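Local coordinates for protein 3-dehydroquinate dehydratase (Aquifex aeolicus, PDB 2EGZ) that catalyses the cis-dehydration of 3-dehydroquinate to 3-dehydroshikimate through a Schiff base with the substrate, the third step of the chorismate pathway, at residues D36-L39 and N40-K43; S92-G95 and L96-K99; P122-W125 and I126-V130; V210-R213 and K214-R218. All coordinates share one frame; numbering follows the deposited sequence.

Contact 1 (D36-L39 and N40-K43); sequences DTSL and NYVK
Asp36 and Tyr41 meet across the N-terminus of helix 39-51, where an Asx turn leads into an N-cap at Ser38. The packed part is the Asp36 side chain laid on the phenol ring. Its CB stands 3.7 Å from the centroid of the Tyr41 ring, 22° off the normal, a CH-pi contact, and the carboxylate continues over the same side chain with its plane only 13° from that of the ring. Tyrosine suits this place because its flat face takes the aspartate while its OH reaches on to Asp9. Val42 is buried beside Leu29, a residue predicted to bind the substrate; its N bonds to Ser38 O at 3.2 Å, nearly straight. The outer side is looser: Asn40 turns its amide away from the turn, and Lys43 runs off to a salt bridge with Glu47. Serine fits the cap because its short hydroxyl, lying between the backbone N and the carbonyl carbon (chi1 55°), faces the first turn, where Tyr41 N donates a weak 3.4 Å bond to Ser38 OG. Two donors grip one carboxylate oxygen: Asp36 OD1 receives Ser38 N at 2.9 Å and Ser38 OG at 2.8 Å.

Contact 2 (S92-G95 and L96-K99); sequences SSRG and LLVK
Ser93 and Leu96 are joined by the straighter of two backbone hydrogen bonds that start helix 94-107, the helix of the beta-alpha-beta unit running from strand 86-90 to strand 110-117. Leu96 N donates to Ser93 O at 3.0 Å, with an angle of 166° at the hydrogen. The second bond, from Leu97 N to Arg94 O at 3.3 Å, is weak. Both span three residues, and together with the inverse gamma turn centred on Ser93 they make a lightly bonded entry to the helix. Gly95 continues the turn with helical backbone angles on its exposed side.

The apolar contact belongs to Arg94 and Leu97. With CG placed beside the backbone N and the chain bent at chi2 (-77°), the arginine brings its CD to 3.8 Å from Leu97 CD1, so that methylene meets methyl and the two side chains cross at a slant. Leucine suits the buried position: Leu97 also packs on Ile89 and Tyr137, while Leu96 rests on Ile89 and Glu74.

The polar ends find partners beyond the two segments. Ser93 OG is hydrogen-bonded to Glu90, and its side chain is about 8 Å from that of the substrate-binding Arg61. Arg94 NH1 forms a salt bridge with Glu133. The arginine therefore has a divided role: its aliphatic stem covers a leucine methyl, while its guanidinium group ties helix 94-107 to helix 124-136.

Contact 3 (P122-W125 and I126-V130); sequences PPNW and IIREV
Arg128 N donates to Asn124 O at 2.9 Å and 170°, the straightest of the backbone bonds between the two segments in the first turns of helix 124-136. Glu129 N follows with a bond to Trp125 O, and Pro123 O, at the N-cap, receives Ile127 N at 3.2 Å and, weakly, Ile126 N. Proline suits that place, since a residue ahead of the first turn needs no N-H for the helix. Outside the backbone, one water accepts from both Asn124 ND2 (3.0 Å) and Arg128 NH1 (3.2 Å), lying at the edge of the guanidinium group, one face of which looks onto Asn124 O.

The packing centres on Trp125. Its CG stands between the backbone N and the carbonyl carbon (chi1 70°), which lays the indole over Ile126, with Ile126 CG1 3.4 Å from the centroid of the six-membered ring, a CH-pi contact almost on the normal. Glu129 OE1 comes to the ring's edge in its plane, 3.5 Å from Trp125 CZ3. The other branch of the isoleucine, CG2, lies 3.7 Å from Pro122 CB.

The chemistry thus gives the helix start three sides. Pro122 and buried Ile127 pack inward, on Val145 and Ile143 of strand 140-146; Pro123, Trp125 and Ile126 meet Ser35 and Arg68 of the second subunit; and the polar ends of Asn124 and Arg128 bond to Arg155 and Gln162.

Contact 4 (V210-R213 and K214-R218); sequences VELR and KKFYR
Val210 and Lys214 open a ladder of four i to i+4 hydrogen bonds that join the two segments through the last turns of helix 206-217. The first, from Lys214 N to Val210 O, is 3.2 Å long; Lys215 N to Glu211 O and Phe216 N to Leu212 O follow, and Tyr217 N closes the series on Arg213 O at 2.9 Å. The helix ends with Tyr217; Arg218, with its positive phi of 53°, is the first residue to leave helical geometry, although its N still bonds to Lys214 O.

Among the side chains, Leu212 and Phe216 lie one turn apart on the same flank, with Leu212 CD2 4.2 Å from Phe216 CE2. The phenylalanine also sets the edge of its ring, in plane, against Leu212 O, which lies 3.3 Å from CD2 of Phe216. On the solvent side the Glu211 chain bends at chi2 (54°), and its OE2 comes to 3.8 Å from the methylene CD of Lys214. Their charged ends stay apart, Glu211 OE1 and Lys214 NZ being 5.0 Å from each other, so attraction there is at most long-range. Charged residues with flexible stems suit this exposed flank.

Arg213, though buried, has its charge answered by Asp25, and its NH1 also bonds to Met1 O. Tyr217 sends its OH to Leu181 O. Leu212 and Phe216 pack on Leu181 of helix 179-182, while Val210 and Arg213 rest on Ile3 of strand 2-7, so this C-terminal helix lies against the first strand of the barrel.

Overall arrangement
All four contacts lie at the ends of helices that surround the parallel eight-stranded barrel of this type I dehydroquinase. In chain order, contacts 1, 2 and 3 open helices 39-51, 94-107 and 124-136, after the C-terminal ends of strands 26-30, 86-90 and 110-117, the face on which barrels of this fold carry their active site. Contact 4 closes helix 206-217, toward the other face. Contacts 2 and 3 are the nearest pair, with centres about 19 Å and nearest atoms about 5 Å apart; their beta-alpha-beta units share strand 110-117, which carries His116. Contacts 1 and 3, with centres about 36 Å apart, lie on opposite sides of the chain's centre. Contact 3 alone meets the second subunit of the homodimer.

Contact 1 (D36-L39 and N40-K43)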
loop_
_atom_site.group_PDB
_atom_site.type_symbol
_atom_site.label_atom_id
_atom_site.label_comp_id
_atom_site.label_asym_id
_atom_site.label_seq_id
_atom_site.Cartn_x
_atom_site.Cartn_y
_atom_site.Cartn_z
ATOM N N ASP B 36 3.453 13.708 20.987
ATOM C CA ASP B 36 2.161 14.260 21.386
ATOM C C ASP B 36 1.415 14.623 20.105
ATOM O O ASP B 36 1.933 15.384 19.289
ATOM C CB ASP B 36 2.376 15.526 22.221
ATOM C CG ASP B 36 1.088 16.076 22.803
ATOM O OD1 ASP B 36 0.044 16.018 22.123
ATOM O OD2 ASP B 36 1.124 16.582 23.947
ATOM N N THR B 37 0.208 14.092 19.921
ATOM C CA THR B 37 -0.553 14.401 18.712
ATOM C C THR B 37 -1.897 15.067 18.972
ATOM O O THR B 37 -2.773 15.066 18.106
ATOM C CB THR B 37 -0.793 13.140 17.838
ATOM O OG1 THR B 37 -1.555 12.173 18.572
ATOM C CG2 THR B 37 0.531 12.532 17.413
ATOM N N SER B 38 -2.061 15.647 20.157
ATOM C CA SER B 38 -3.309 16.324 20.483
ATOM C C SER B 38 -3.513 17.471 19.497
ATOM O O SER B 38 -2.545 18.067 19.026
ATOM C CB SER B 38 -3.268 16.861 21.917
ATOM O OG SER B 38 -2.141 17.698 22.122
ATOM N N LEU B 39 -4.768 17.776 19.188
ATOM C CA LEU B 39 -5.079 18.841 18.245
ATOM C C LEU B 39 -4.452 20.184 18.604
ATOM O O LEU B 39 -4.075 20.954 17.718
ATOM C CB LEU B 39 -6.594 19.019 18.116
ATOM C CG LEU B 39 -7.430 17.841 17.600
ATOM C CD1 LEU B 39 -8.889 18.279 17.480
ATOM C CD2 LEU B 39 -6.901 17.370 16.250
ATOM N N ASN B 40 -4.331 20.472 19.896
ATOM C CA ASN B 40 -3.762 21.747 20.303
ATOM C C ASN B 40 -2.251 21.785 20.175
ATOM O O ASN B 40 -1.689 22.777 19.706
ATOM C CB ASN B 40 -4.150 22.085 21.742
ATOM C CG ASN B 40 -3.713 23.480 22.136
ATOM O OD1 ASN B 40 -4.150 24.463 21.542
ATOM N ND2 ASN B 40 -2.840 23.573 23.131
ATOM N N TYR B 41 -1.595 20.709 20.598
ATOM C CA TYR B 41 -0.145 20.632 20.525
ATOM C C TYR B 41 0.320 20.845 19.089
ATOM O O TYR B 41 1.242 21.617 18.837
ATOM C CB TYR B 41 0.341 19.267 21.013
ATOM C CG TYR B 41 1.844 19.160 21.158
ATOM C CD1 TYR B 41 2.514 19.817 22.195
ATOM C CD2 TYR B 41 2.598 18.391 20.272
ATOM C CE1 TYR B 41 3.896 19.701 22.347
ATOM C CE2 TYR B 41 3.979 18.271 20.414
ATOM C CZ TYR B 41 4.621 18.926 21.454
ATOM O OH TYR B 41 5.983 18.793 21.603
ATOM N N VAL B 42 -0.325 20.162 18.149
ATOM C CA VAL B 42 0.055 20.283 16.746
ATOM C C VAL B 42 -0.332 21.645 16.180
ATOM O O VAL B 42 0.419 22.234 15.407
ATOM C CB VAL B 42 -0.581 19.166 15.892
ATOM C CG1 VAL B 42 -0.025 19.225 14.476
ATOM C CG2 VAL B 42 -0.274 17.804 16.512
ATOM N N LYS B 43 -1.497 22.148 16.575
ATOM C CA LYS B 43 -1.940 23.452 16.104
ATOM C C LYS B 43 -0.923 24.526 16.488
ATOM O O LYS B 43 -0.504 25.323 15.645
ATOM C CB LYS B 43 -3.312 23.795 16.694
ATOM C CG LYS B 43 -3.829 25.171 16.304
ATOM C CD LYS B 43 -5.259 25.386 16.775
ATOM C CE LYS B 43 -5.701 26.828 16.575
ATOM N NZ LYS B 43 -4.945 27.765 17.463
#

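Contact 2 (S92-G95 and L96-K99)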
loop_
_atom_site.group_PDB
_atom_site.type_symbol
_atom_site.label_atom_id
_atom_site.label_comp_id
_atom_site.label_asym_id
_atom_site.label_seq_id
_atom_site.Cartn_x
_atom_site.Cartn_y
_atom_site.Cartn_z
ATOM N N SER B 92 -1.909 6.179 -1.278
ATOM C CA SER B 92 -2.430 4.903 -0.802
ATOM C C SER B 92 -3.551 5.032 0.232
ATOM O O SER B 92 -4.263 4.061 0.494
ATOM C CB SER B 92 -1.288 4.044 -0.241
ATOM O OG SER B 92 -0.616 4.700 0.815
ATOM N N SER B 93 -3.709 6.219 0.816
ATOM C CA SER B 93 -4.777 6.457 1.793
ATOM C C SER B 93 -5.975 7.008 1.023
ATOM O O SER B 93 -6.454 8.114 1.282
ATOM C CB SER B 93 -4.326 7.471 2.851
ATOM O OG SER B 93 -3.195 7.003 3.567
ATOM N N ARG B 94 -6.447 6.218 0.067
ATOM C CA ARG B 94 -7.558 6.587 -0.801
ATOM C C ARG B 94 -8.793 7.165 -0.119
ATOM O O ARG B 94 -9.423 8.080 -0.649
ATOM C CB ARG B 94 -7.966 5.374 -1.638
ATOM C CG ARG B 94 -6.841 4.809 -2.494
ATOM C CD ARG B 94 -6.583 5.654 -3.731
ATOM N NE ARG B 94 -5.455 5.141 -4.506
ATOM C CZ ARG B 94 -5.211 5.459 -5.775
ATOM N NH1 ARG B 94 -6.021 6.291 -6.418
ATOM N NH2 ARG B 94 -4.159 4.943 -6.401
ATOM N N GLY B 95 -9.137 6.635 1.051
ATOM C CA GLY B 95 -10.316 7.107 1.762
ATOM C C GLY B 95 -10.294 8.546 2.257
ATOM O O GLY B 95 -11.340 9.096 2.607
ATOM N N LEU B 96 -9.115 9.160 2.288
ATOM C CA LEU B 96 -8.986 10.538 2.762
ATOM C C LEU B 96 -8.731 11.551 1.651
ATOM O O LEU B 96 -8.853 12.755 1.868
ATOM C CB LEU B 96 -7.855 10.628 3.791
ATOM C CG LEU B 96 -8.012 9.786 5.059
ATOM C CD1 LEU B 96 -6.730 9.816 5.865
ATOM C CD2 LEU B 96 -9.174 10.318 5.883
ATOM N N LEU B 97 -8.398 11.064 0.459
ATOM C CA LEU B 97 -8.093 11.938 -0.674
ATOM C C LEU B 97 -9.152 12.980 -1.043
ATOM O O LEU B 97 -8.882 14.185 -1.001
ATOM C CB LEU B 97 -7.753 11.093 -1.910
ATOM C CG LEU B 97 -6.550 10.145 -1.811
ATOM C CD1 LEU B 97 -6.382 9.404 -3.126
ATOM C CD2 LEU B 97 -5.283 10.927 -1.480
ATOM N N VAL B 98 -10.347 12.530 -1.417
ATOM C CA VAL B 98 -11.410 13.460 -1.801
ATOM C C VAL B 98 -11.708 14.433 -0.666
ATOM O O VAL B 98 -11.880 15.630 -0.885
ATOM C CB VAL B 98 -12.711 12.707 -2.169
ATOM C CG1 VAL B 98 -13.807 13.699 -2.528
ATOM C CG2 VAL B 98 -12.450 11.759 -3.330
ATOM N N LYS B 99 -11.757 13.895 0.545
ATOM C CA LYS B 99 -12.026 14.665 1.751
ATOM C C LYS B 99 -10.990 15.774 1.977
ATOM O O LYS B 99 -11.347 16.937 2.168
ATOM C CB LYS B 99 -12.057 13.708 2.945
ATOM C CG LYS B 99 -12.209 14.358 4.304
ATOM C CD LYS B 99 -12.309 13.288 5.385
ATOM C CE LYS B 99 -12.223 13.885 6.778
ATOM N NZ LYS B 99 -13.257 14.925 7.002
#

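Contact 3 (P122-W125 and I126-V130)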
loop_
_atom_site.group_PDB
_atom_site.type_symbol
_atom_site.label_atom_id
_atom_site.label_comp_id
_atom_site.label_asym_id
_atom_site.label_seq_id
_atom_site.Cartn_x
_atom_site.Cartn_y
_atom_site.Cartn_z
ATOM N N PRO B 122 10.341 2.042 -8.943
ATOM C CA PRO B 122 9.402 1.221 -9.713
ATOM C C PRO B 122 9.395 1.465 -11.215
ATOM O O PRO B 122 9.898 2.487 -11.696
ATOM C CB PRO B 122 8.059 1.531 -9.053
ATOM C CG PRO B 122 8.224 2.959 -8.616
ATOM C CD PRO B 122 9.626 2.975 -8.051
ATOM N N PRO B 123 8.843 0.507 -11.980
ATOM C CA PRO B 123 8.751 0.584 -13.441
ATOM C C PRO B 123 8.097 1.886 -13.879
ATOM O O PRO B 123 7.345 2.498 -13.124
ATOM C CB PRO B 123 7.905 -0.635 -13.792
ATOM C CG PRO B 123 8.343 -1.625 -12.766
ATOM C CD PRO B 123 8.344 -0.796 -11.502
ATOM N N ASN B 124 8.372 2.300 -15.110
ATOM C CA ASN B 124 7.828 3.548 -15.618
ATOM C C ASN B 124 6.323 3.707 -15.515
ATOM O O ASN B 124 5.854 4.782 -15.155
ATOM C CB ASN B 124 8.267 3.769 -17.066
ATOM C CG ASN B 124 9.773 3.818 -17.208
ATOM O OD1 ASN B 124 10.490 4.074 -16.238
ATOM N ND2 ASN B 124 10.262 3.586 -18.420
ATOM N N TRP B 125 5.559 2.654 -15.809
ATOM C CA TRP B 125 4.107 2.781 -15.757
ATOM C C TRP B 125 3.602 3.147 -14.367
ATOM O O TRP B 125 2.582 3.826 -14.233
ATOM C CB TRP B 125 3.411 1.504 -16.257
ATOM C CG TRP B 125 3.526 0.321 -15.355
ATOM C CD1 TRP B 125 4.498 -0.637 -15.375
ATOM C CD2 TRP B 125 2.626 -0.040 -14.300
ATOM N NE1 TRP B 125 4.255 -1.576 -14.400
ATOM C CE2 TRP B 125 3.113 -1.235 -13.727
ATOM C CE3 TRP B 125 1.452 0.529 -13.788
ATOM C CZ2 TRP B 125 2.466 -1.872 -12.657
ATOM C CZ3 TRP B 125 0.807 -0.104 -12.724
ATOM C CH2 TRP B 125 1.319 -1.295 -12.173
ATOM N N ILE B 126 4.315 2.703 -13.336
ATOM C CA ILE B 126 3.944 3.019 -11.961
ATOM C C ILE B 126 4.274 4.485 -11.679
ATOM O O ILE B 126 3.486 5.198 -11.061
ATOM C CB ILE B 126 4.694 2.111 -10.961
ATOM C CG1 ILE B 126 4.144 0.685 -11.066
ATOM C CG2 ILE B 126 4.541 2.643 -9.540
ATOM C CD1 ILE B 126 4.785 -0.307 -10.112
ATOM N N ILE B 127 5.438 4.936 -12.139
ATOM C CA ILE B 127 5.821 6.331 -11.948
ATOM C C ILE B 127 4.756 7.233 -12.571
ATOM O O ILE B 127 4.278 8.181 -11.944
ATOM C CB ILE B 127 7.183 6.633 -12.617
ATOM C CG1 ILE B 127 8.291 5.885 -11.876
ATOM C CG2 ILE B 127 7.443 8.144 -12.634
ATOM C CD1 ILE B 127 9.654 5.973 -12.525
ATOM N N ARG B 128 4.371 6.924 -13.806
ATOM C CA ARG B 128 3.368 7.721 -14.500
ATOM C C ARG B 128 1.988 7.649 -13.853
ATOM O O ARG B 128 1.271 8.646 -13.806
ATOM C CB ARG B 128 3.273 7.299 -15.971
ATOM C CG ARG B 128 4.502 7.659 -16.800
ATOM C CD ARG B 128 4.251 7.410 -18.286
ATOM N NE ARG B 128 4.135 5.985 -18.576
ATOM C CZ ARG B 128 5.129 5.230 -19.029
ATOM N NH1 ARG B 128 6.328 5.756 -19.260
ATOM N NH2 ARG B 128 4.924 3.939 -19.241
ATOM N N GLU B 129 1.611 6.474 -13.358
ATOM C CA GLU B 129 0.306 6.329 -12.722
ATOM C C GLU B 129 0.220 7.152 -11.443
ATOM O O GLU B 129 -0.806 7.773 -11.164
ATOM C CB GLU B 129 0.016 4.867 -12.396
ATOM C CG GLU B 129 -1.371 4.664 -11.806
ATOM C CD GLU B 129 -1.669 3.213 -11.519
ATOM O OE1 GLU B 129 -1.569 2.393 -12.455
ATOM O OE2 GLU B 129 -2.003 2.894 -10.359
ATOM N N VAL B 130 1.294 7.143 -10.658
ATOM C CA VAL B 130 1.325 7.910 -9.416
ATOM C C VAL B 130 1.134 9.384 -9.732
ATOM O O VAL B 130 0.374 10.084 -9.061
ATOM C CB VAL B 130 2.670 7.711 -8.668
ATOM C CG1 VAL B 130 2.801 8.721 -7.532
ATOM C CG2 VAL B 130 2.743 6.293 -8.117
HETATM O O HOH W 1 8.156 3.511 -20.558
#

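Contact 4 (V210-R213 and K214-R218)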
loop_
_atom_site.group_PDB
_atom_site.type_symbol
_atom_site.label_atom_id
_atom_site.label_comp_id
_atom_site.label_asym_id
_atom_site.label_seq_id
_atom_site.Cartn_x
_atom_site.Cartn_y
_atom_site.Cartn_z
ATOM N N VAL B 210 20.770 25.862 0.195
ATOM C CA VAL B 210 20.486 27.275 -0.019
ATOM C C VAL B 210 21.527 27.874 -0.961
ATOM O O VAL B 210 21.195 28.600 -1.902
ATOM C CB VAL B 210 20.494 28.044 1.317
ATOM C CG1 VAL B 210 20.495 29.543 1.064
ATOM C CG2 VAL B 210 19.267 27.651 2.134
ATOM N N GLU B 211 22.791 27.561 -0.713
ATOM C CA GLU B 211 23.860 28.080 -1.546
ATOM C C GLU B 211 23.834 27.457 -2.942
ATOM O O GLU B 211 24.163 28.123 -3.924
ATOM C CB GLU B 211 25.215 27.830 -0.887
ATOM C CG GLU B 211 26.338 28.653 -1.497
ATOM C CD GLU B 211 26.020 30.142 -1.510
ATOM O OE1 GLU B 211 25.745 30.705 -0.426
ATOM O OE2 GLU B 211 26.045 30.748 -2.604
ATOM N N LEU B 212 23.444 26.186 -3.030
ATOM C CA LEU B 212 23.380 25.504 -4.326
ATOM C C LEU B 212 22.256 26.075 -5.180
ATOM O O LEU B 212 22.406 26.240 -6.392
ATOM C CB LEU B 212 23.163 23.998 -4.135
ATOM C CG LEU B 212 24.300 23.224 -3.458
ATOM C CD1 LEU B 212 23.857 21.801 -3.162
ATOM C CD2 LEU B 212 25.526 23.224 -4.359
ATOM N N ARG B 213 21.127 26.377 -4.545
ATOM C CA ARG B 213 19.990 26.938 -5.265
ATOM C C ARG B 213 20.363 28.301 -5.845
ATOM O O ARG B 213 19.963 28.649 -6.956
ATOM C CB ARG B 213 18.775 27.085 -4.337
ATOM C CG ARG B 213 17.533 27.629 -5.049
ATOM C CD ARG B 213 16.347 27.789 -4.097
ATOM N NE ARG B 213 16.691 28.635 -2.955
ATOM C CZ ARG B 213 15.879 28.882 -1.934
ATOM N NH1 ARG B 213 14.659 28.352 -1.905
ATOM N NH2 ARG B 213 16.295 29.644 -0.931
ATOM N N LYS B 214 21.141 29.067 -5.090
ATOM C CA LYS B 214 21.564 30.388 -5.537
ATOM C C LYS B 214 22.561 30.268 -6.685
ATOM O O LYS B 214 22.442 30.954 -7.696
ATOM C CB LYS B 214 22.191 31.157 -4.368
ATOM C CG LYS B 214 22.733 32.528 -4.733
ATOM C CD LYS B 214 23.292 33.257 -3.514
ATOM C CE LYS B 214 22.193 33.588 -2.503
ATOM N NZ LYS B 214 22.660 34.479 -1.392
ATOM N N LYS B 215 23.527 29.369 -6.530
ATOM C CA LYS B 215 24.557 29.158 -7.544
ATOM C C LYS B 215 24.031 28.647 -8.882
ATOM O O LYS B 215 24.479 29.090 -9.939
ATOM C CB LYS B 215 25.617 28.179 -7.019
ATOM C CG LYS B 215 26.763 27.928 -7.992
ATOM C CD LYS B 215 27.695 26.811 -7.518
ATOM C CE LYS B 215 28.474 27.195 -6.262
ATOM N NZ LYS B 215 29.441 26.119 -5.866
ATOM N N PHE B 216 23.077 27.724 -8.840
ATOM C CA PHE B 216 22.543 27.133 -10.064
ATOM C C PHE B 216 21.295 27.753 -10.677
ATOM O O PHE B 216 21.115 27.710 -11.898
ATOM C CB PHE B 216 22.300 25.641 -9.832
ATOM C CG PHE B 216 23.559 24.830 -9.792
ATOM C CD1 PHE B 216 24.165 24.416 -10.972
ATOM C CD2 PHE B 216 24.171 24.526 -8.581
ATOM C CE1 PHE B 216 25.370 23.711 -10.949
ATOM C CE2 PHE B 216 25.377 23.824 -8.546
ATOM C CZ PHE B 216 25.977 23.415 -9.732
ATOM N N TYR B 217 20.432 28.334 -9.849
ATOM C CA TYR B 217 19.195 28.905 -10.362
ATOM C C TYR B 217 18.966 30.358 -9.964
ATOM O O TYR B 217 17.941 30.932 -10.320
ATOM C CB TYR B 217 17.998 28.076 -9.876
ATOM C CG TYR B 217 18.135 26.584 -10.100
ATOM C CD1 TYR B 217 18.374 26.070 -11.374
ATOM C CD2 TYR B 217 18.002 25.685 -9.038
ATOM C CE1 TYR B 217 18.474 24.691 -11.590
ATOM C CE2 TYR B 217 18.100 24.309 -9.242
ATOM C CZ TYR B 217 18.334 23.820 -10.520
ATOM O OH TYR B 217 18.421 22.459 -10.728
ATOM N N ARG B 218 19.914 30.954 -9.243
ATOM C CA ARG B 218 19.752 32.330 -8.782
ATOM C C ARG B 218 18.423 32.397 -8.044
ATOM O O ARG B 218 17.716 33.405 -8.081
ATOM C CB ARG B 218 19.780 33.319 -9.958
ATOM C CG ARG B 218 21.186 33.773 -10.305
ATOM C CD ARG B 218 21.226 34.814 -11.420
ATOM N NE ARG B 218 20.799 34.267 -12.704
ATOM C CZ ARG B 218 21.204 34.729 -13.881
ATOM N NH1 ARG B 218 22.051 35.750 -13.939
ATOM N NH2 ARG B 218 20.764 34.170 -15.002
#